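Local coordinates for hemin ABC transporter, periplasmic hemin-binding protein HutB (Vibrio cholerae, PDB 5KHL) that probably binds hemin in the periplasm and hands it to an ABC transporter for import into the cell, at residues A143-P146 with E147-K151; A262-I265 with Q266-Y270. All blocks are in the same frame, centred on the assembly; numbering follows the deposited sequence.

Contact 1: A143-P146 with E147-K151; sequences AKRP and EKPKK
E147 meets P146 midway along the two-proline loop that joins helix 125-143 to strand 152-156 in this periplasmic binding protein. No hydrogen bond links 143-146 to 147-151, so the turn is described by van der Waals contacts alone. The side chain of E147 folds back on its predecessor, with OE1 3.3 Å from CB of P146. Its chi1 of -5° is nearly eclipsed, which is unusual, and on so exposed a residue the placement of the carboxylate is tentative. K148 adds mainly backbone, with N of K148 standing 3.3 Å from C of P146. P149 packs back on P146: its CD and CG each lie 3.5 Å from O of P146, while CG of P146 comes within 3.8 Å of CA of P149. Further on, the chain is tied to the body of the fold rather than to 143-146: K151 N bonds to the carboxylate of D206, and P146 itself rests on Y270. R145 reaches the turn through an extended chain, with CG anti to the backbone N (chi1 157°). Its side chain passes P149 obliquely, and CG of P149 lies over one face of the guanidinium, near its rim, 3.5 Å from NH2 of R145.

Contact 2: A262-I265 with Q266-Y270; sequences AQRI and QTLLY
A262 O accepts from Q266 N at 2.8 Å, a regular i to i+4 bond in the last turns of alpha helix 256-269. The ladder continues with T267 N to Q263 O at 3.1 Å and L269 N to I265 O at 2.9 Å. The I265 oxygen also takes a weak, bent bond from L268 N, with an N-H...O angle of 125°, and helical geometry is lost at Y270.

Among the side chains, T267 turns back on its own helix: OG1 lies beside the backbone N (chi1 -67°) and makes a weak bond, 3.3 Å long, to Q263 O, which therefore accepts from both the amide and the hydroxyl of one residue. Q266 lays CB 3.4 Å from A262 O, and its extended chain carries NE2 away to the carbonyl oxygens of I179 and L141, bonding the buried amide to other parts of the fold. I265 rests on M207 and L209 of strand 207-210, and L269 separately on M207, joining the helix to the mixed sheet. L269 CG also stands 3.9 Å above the Y270 ring, over its centre, while Q266 CG lies in plane at the ring edge; Y270 OH bonds to G180 O.

On the exposed side R264 and L268, four residues apart, pass each other at a slant. The arginine bends at chi3, and its NH2 is held by a salt bridge to E261 and a bond to the carbonyl of A244. L268 CG sits 3.5 Å from R264 O, and its CD1 approaches R264 NH1 to 3.9 Å.

Contact 1 comes first along the chain, in the loop between helix 125-143 and strand 152-156; contact 2 follows much later, on helix 256-269 near the C-terminus. Their centres are about 11 Å apart and they touch directly. K150 NZ reaches the carbonyl O of L269 at 2.7 Å, a probable hydrogen bond at the helix end, and K150 N lies 2.9 Å from Y270 OH, a second probable bond. CD of K144 packs 3.2 Å from OE1 of Q266. Both contacts lie in the lobe with the mixed sheet, where helix 125-143, the long helix that probably joins the two lobes as in other Fe/B12-type binding proteins, ends and its exit loop is bonded to the C-terminal helix.

Contact 1: A143-P146 with E147-K151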
ATOM      1  N   ALA A 143      -6.758 -17.019  10.594  1.00 61.41           N
ATOM      2  CA  ALA A 143      -7.160 -18.407  10.825  1.00 59.36           C
ATOM      3  C   ALA A 143      -6.167 -19.405  10.248  1.00 68.45           C
ATOM      4  O   ALA A 143      -5.995 -20.486  10.794  1.00 78.99           O
ATOM      5  CB  ALA A 143      -8.551 -18.674  10.248  1.00 61.00           C
ATOM      6  N   LYS A 144      -5.514 -19.058   9.141  1.00 79.07           N
ATOM      7  CA  LYS A 144      -4.583 -19.994   8.498  1.00 73.25           C
ATOM      8  C   LYS A 144      -3.165 -19.904   9.069  1.00 68.05           C
ATOM      9  O   LYS A 144      -2.253 -20.543   8.562  1.00 70.48           O
ATOM     10  CB  LYS A 144      -4.532 -19.759   6.983  1.00 70.67           C
ATOM     11  CG  LYS A 144      -5.838 -19.981   6.231  1.00 78.99           C
ATOM     12  CD  LYS A 144      -5.597 -19.781   4.727  1.00 79.83           C
ATOM     13  CE  LYS A 144      -6.880 -19.766   3.911  1.00 78.03           C
ATOM     14  NZ  LYS A 144      -7.108 -21.085   3.253  1.00 87.15           N
ATOM     15  N   ARG A 145      -2.969 -19.105  10.111  1.00 55.91           N
ATOM     16  CA  ARG A 145      -1.647 -19.007  10.703  1.00 49.19           C
ATOM     17  C   ARG A 145      -1.271 -20.269  11.465  1.00 70.72           C
ATOM     18  O   ARG A 145      -1.961 -20.645  12.421  1.00 71.00           O
ATOM     19  CB  ARG A 145      -1.567 -17.824  11.644  1.00 51.34           C
ATOM     20  CG  ARG A 145      -0.471 -17.962  12.690  1.00 59.53           C
ATOM     21  CD  ARG A 145      -0.355 -16.703  13.515  1.00 47.08           C
ATOM     22  NE  ARG A 145       0.903 -16.646  14.245  1.00 54.84           N
ATOM     23  CZ  ARG A 145       1.886 -15.793  13.973  1.00 61.00           C
ATOM     24  NH1 ARG A 145       1.758 -14.918  12.982  1.00 61.90           N
ATOM     25  NH2 ARG A 145       2.998 -15.811  14.698  1.00 68.46           N
ATOM     26  N   PRO A 146      -0.165 -20.922  11.057  1.00 72.70           N
ATOM     27  CA  PRO A 146       0.338 -22.131  11.741  1.00 64.34           C
ATOM     28  C   PRO A 146       1.015 -21.849  13.090  1.00 71.20           C
ATOM     29  O   PRO A 146       1.282 -20.691  13.439  1.00 64.91           O
ATOM     30  CB  PRO A 146       1.361 -22.701  10.756  1.00 56.33           C
ATOM     31  CG  PRO A 146       1.884 -21.471  10.007  1.00 68.96           C
ATOM     32  CD  PRO A 146       0.678 -20.531   9.903  1.00 66.35           C
ATOM     33  N   GLU A 147       1.278 -22.930  13.829  1.00 73.41           N
ATOM     34  CA  GLU A 147       2.037 -22.912  15.083  1.00 72.09           C
ATOM     35  C   GLU A 147       3.515 -22.648  14.833  1.00 68.72           C
ATOM     36  O   GLU A 147       4.214 -22.069  15.681  1.00 62.72           O
ATOM     37  CB  GLU A 147       1.881 -24.244  15.826  1.00 78.57           C
ATOM     38  CG  GLU A 147       0.895 -25.221  15.190  1.00 90.90           C
ATOM     39  CD  GLU A 147       1.399 -25.851  13.895  1.00 98.96           C
ATOM     40  OE1 GLU A 147       1.136 -25.275  12.814  1.00101.92           O
ATOM     41  OE2 GLU A 147       2.039 -26.926  13.958  1.00104.33           O
ATOM     42  N   LYS A 148       3.984 -23.095  13.665  1.00 77.26           N
ATOM     43  CA  LYS A 148       5.351 -22.851  13.229  1.00 65.99           C
ATOM     44  C   LYS A 148       5.366 -21.967  11.993  1.00 64.32           C
ATOM     45  O   LYS A 148       5.620 -22.458  10.885  1.00 62.14           O
ATOM     46  CB  LYS A 148       6.077 -24.166  12.925  1.00 64.14           C
ATOM     47  CG  LYS A 148       5.347 -25.435  13.356  1.00 76.69           C
ATOM     48  CD  LYS A 148       6.351 -26.569  13.646  1.00 78.65           C
ATOM     49  CE  LYS A 148       5.667 -27.915  13.858  1.00 83.25           C
ATOM     50  NZ  LYS A 148       6.639 -28.964  14.278  1.00 89.77           N
ATOM     51  N   PRO A 149       5.079 -20.666  12.168  1.00 57.06           N
ATOM     52  CA  PRO A 149       5.132 -19.722  11.045  1.00 60.15           C
ATOM     53  C   PRO A 149       6.486 -19.723  10.318  1.00 60.49           C
ATOM     54  O   PRO A 149       7.536 -19.925  10.942  1.00 57.71           O
ATOM     55  CB  PRO A 149       4.884 -18.364  11.720  1.00 56.35           C
ATOM     56  CG  PRO A 149       4.133 -18.685  12.955  1.00 50.31           C
ATOM     57  CD  PRO A 149       4.674 -20.001  13.421  1.00 63.13           C
ATOM     58  N   LYS A 150       6.457 -19.509   9.004  1.00 55.44           N
ATOM     59  CA  LYS A 150       7.695 -19.387   8.238  1.00 48.84           C
ATOM     60  C   LYS A 150       8.269 -17.980   8.353  1.00 45.93           C
ATOM     61  O   LYS A 150       7.716 -17.132   9.040  1.00 51.15           O
ATOM     62  CB  LYS A 150       7.463 -19.736   6.774  1.00 50.38           C
ATOM     63  CG  LYS A 150       7.319 -21.216   6.508  1.00 56.47           C
ATOM     64  CD  LYS A 150       6.824 -21.456   5.094  1.00 51.05           C
ATOM     65  CE  LYS A 150       6.834 -22.917   4.724  1.00 54.40           C
ATOM     66  NZ  LYS A 150       6.221 -23.125   3.372  1.00 61.47           N
ATOM     67  N   LYS A 151       9.384 -17.736   7.679  1.00 53.06           N
ATOM     68  CA  LYS A 151      10.043 -16.434   7.738  1.00 50.51           C
ATOM     69  C   LYS A 151      10.017 -15.793   6.366  1.00 44.16           C
ATOM     70  O   LYS A 151      10.339 -16.435   5.377  1.00 51.56           O
ATOM     71  CB  LYS A 151      11.480 -16.569   8.258  1.00 57.03           C
ATOM     72  CG  LYS A 151      11.558 -16.945   9.730  1.00 47.28           C
ATOM     73  CD  LYS A 151      12.965 -17.307  10.151  1.00 52.57           C
ATOM     74  CE  LYS A 151      13.330 -18.730   9.754  1.00 60.23           C
ATOM     75  NZ  LYS A 151      14.551 -19.209  10.488  1.00 68.12           N
TER

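Contact 2: A262-I265 with Q266-Y270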
ATOM      1  N   ALA A 262      -2.142 -10.284   0.216  1.00 36.99           N
ATOM      2  CA  ALA A 262      -1.789 -11.093   1.382  1.00 43.33           C
ATOM      3  C   ALA A 262      -2.365 -12.494   1.257  1.00 38.36           C
ATOM      4  O   ALA A 262      -1.641 -13.467   1.454  1.00 44.52           O
ATOM      5  CB  ALA A 262      -2.265 -10.418   2.685  1.00 35.52           C
ATOM      6  N   GLN A 263      -3.654 -12.589   0.924  1.00 39.81           N
ATOM      7  CA  GLN A 263      -4.301 -13.883   0.663  1.00 50.53           C
ATOM      8  C   GLN A 263      -3.563 -14.625  -0.425  1.00 47.30           C
ATOM      9  O   GLN A 263      -3.195 -15.792  -0.257  1.00 45.63           O
ATOM     10  CB  GLN A 263      -5.764 -13.731   0.230  1.00 55.36           C
ATOM     11  CG  GLN A 263      -6.705 -13.092   1.227  1.00 65.00           C
ATOM     12  CD  GLN A 263      -8.109 -12.923   0.655  1.00 81.75           C
ATOM     13  OE1 GLN A 263      -8.659 -13.848   0.059  1.00 94.02           O
ATOM     14  NE2 GLN A 263      -8.684 -11.735   0.822  1.00 84.18           N
ATOM     15  N   ARG A 264      -3.357 -13.933  -1.542  1.00 43.41           N
ATOM     16  CA  ARG A 264      -2.727 -14.532  -2.707  1.00 44.17           C
ATOM     17  C   ARG A 264      -1.337 -15.046  -2.367  1.00 48.64           C
ATOM     18  O   ARG A 264      -0.941 -16.103  -2.839  1.00 55.25           O
ATOM     19  CB  ARG A 264      -2.645 -13.543  -3.871  1.00 44.47           C
ATOM     20  CG  ARG A 264      -2.076 -14.191  -5.138  1.00 47.22           C
ATOM     21  CD  ARG A 264      -1.825 -13.183  -6.243  1.00 54.41           C
ATOM     22  NE  ARG A 264      -0.872 -12.161  -5.825  1.00 53.92           N
ATOM     23  CZ  ARG A 264       0.444 -12.281  -5.918  1.00 52.52           C
ATOM     24  NH1 ARG A 264       0.985 -13.376  -6.427  1.00 57.52           N
ATOM     25  NH2 ARG A 264       1.219 -11.301  -5.500  1.00 44.78           N
ATOM     26  N   ILE A 265      -0.604 -14.320  -1.530  1.00 50.25           N
ATOM     27  CA  ILE A 265       0.744 -14.747  -1.158  1.00 47.43           C
ATOM     28  C   ILE A 265       0.730 -15.846  -0.080  1.00 48.94           C
ATOM     29  O   ILE A 265       1.556 -16.750  -0.107  1.00 61.57           O
ATOM     30  CB  ILE A 265       1.595 -13.559  -0.686  1.00 49.94           C
ATOM     31  CG1 ILE A 265       1.691 -12.516  -1.797  1.00 49.70           C
ATOM     32  CG2 ILE A 265       3.022 -14.017  -0.322  1.00 53.80           C
ATOM     33  CD1 ILE A 265       2.140 -11.176  -1.328  1.00 46.36           C
ATOM     34  N   GLN A 266      -0.219 -15.804   0.845  1.00 42.52           N
ATOM     35  CA  GLN A 266      -0.322 -16.862   1.869  1.00 49.98           C
ATOM     36  C   GLN A 266      -0.551 -18.234   1.235  1.00 49.23           C
ATOM     37  O   GLN A 266      -0.057 -19.250   1.717  1.00 52.92           O
ATOM     38  CB  GLN A 266      -1.448 -16.547   2.864  1.00 42.85           C
ATOM     39  CG  GLN A 266      -1.571 -17.534   4.008  1.00 54.50           C
ATOM     40  CD  GLN A 266      -2.697 -17.174   4.995  1.00 58.20           C
ATOM     41  OE1 GLN A 266      -3.870 -17.104   4.621  1.00 58.43           O
ATOM     42  NE2 GLN A 266      -2.335 -16.947   6.254  1.00 59.75           N
ATOM     43  N   THR A 267      -1.308 -18.252   0.146  1.00 50.82           N
ATOM     44  CA  THR A 267      -1.558 -19.468  -0.595  1.00 53.48           C
ATOM     45  C   THR A 267      -0.239 -20.000  -1.171  1.00 57.35           C
ATOM     46  O   THR A 267      -0.042 -21.214  -1.308  1.00 58.36           O
ATOM     47  CB  THR A 267      -2.592 -19.213  -1.726  1.00 62.24           C
ATOM     48  OG1 THR A 267      -3.868 -18.923  -1.149  1.00 57.06           O
ATOM     49  CG2 THR A 267      -2.725 -20.416  -2.651  1.00 62.67           C
ATOM     50  N   LEU A 268       0.674 -19.090  -1.500  1.00 52.77           N
ATOM     51  CA  LEU A 268       1.986 -19.495  -2.027  1.00 54.26           C
ATOM     52  C   LEU A 268       2.900 -19.995  -0.915  1.00 58.11           C
ATOM     53  O   LEU A 268       3.673 -20.940  -1.125  1.00 55.41           O
ATOM     54  CB  LEU A 268       2.652 -18.335  -2.770  1.00 48.91           C
ATOM     55  CG  LEU A 268       1.841 -17.835  -3.969  1.00 49.80           C
ATOM     56  CD1 LEU A 268       2.388 -16.527  -4.510  1.00 48.66           C
ATOM     57  CD2 LEU A 268       1.821 -18.905  -5.056  1.00 53.63           C
ATOM     58  N   LEU A 269       2.792 -19.367   0.262  1.00 49.92           N
ATOM     59  CA  LEU A 269       3.680 -19.638   1.384  1.00 54.89           C
ATOM     60  C   LEU A 269       3.258 -20.890   2.155  1.00 61.24           C
ATOM     61  O   LEU A 269       4.091 -21.576   2.741  1.00 65.65           O
ATOM     62  CB  LEU A 269       3.713 -18.433   2.327  1.00 50.12           C
ATOM     63  CG  LEU A 269       4.686 -18.512   3.499  1.00 46.52           C
ATOM     64  CD1 LEU A 269       6.093 -18.481   2.954  1.00 46.88           C
ATOM     65  CD2 LEU A 269       4.447 -17.388   4.516  1.00 43.87           C
ATOM     66  N   TYR A 270       1.957 -21.168   2.153  1.00 54.03           N
ATOM     67  CA  TYR A 270       1.407 -22.342   2.827  1.00 60.14           C
ATOM     68  C   TYR A 270       0.415 -23.063   1.917  1.00 62.26           C
ATOM     69  O   TYR A 270      -0.784 -22.804   1.974  1.00 66.20           O
ATOM     70  CB  TYR A 270       0.701 -21.968   4.154  1.00 52.51           C
ATOM     71  CG  TYR A 270       1.540 -21.183   5.150  1.00 47.15           C
ATOM     72  CD1 TYR A 270       2.648 -21.757   5.762  1.00 47.77           C
ATOM     73  CD2 TYR A 270       1.203 -19.871   5.495  1.00 44.04           C
ATOM     74  CE1 TYR A 270       3.420 -21.033   6.670  1.00 46.05           C
ATOM     75  CE2 TYR A 270       1.959 -19.147   6.396  1.00 42.40           C
ATOM     76  CZ  TYR A 270       3.071 -19.731   6.981  1.00 43.41           C
ATOM     77  OH  TYR A 270       3.825 -19.024   7.882  1.00 42.18           O
TER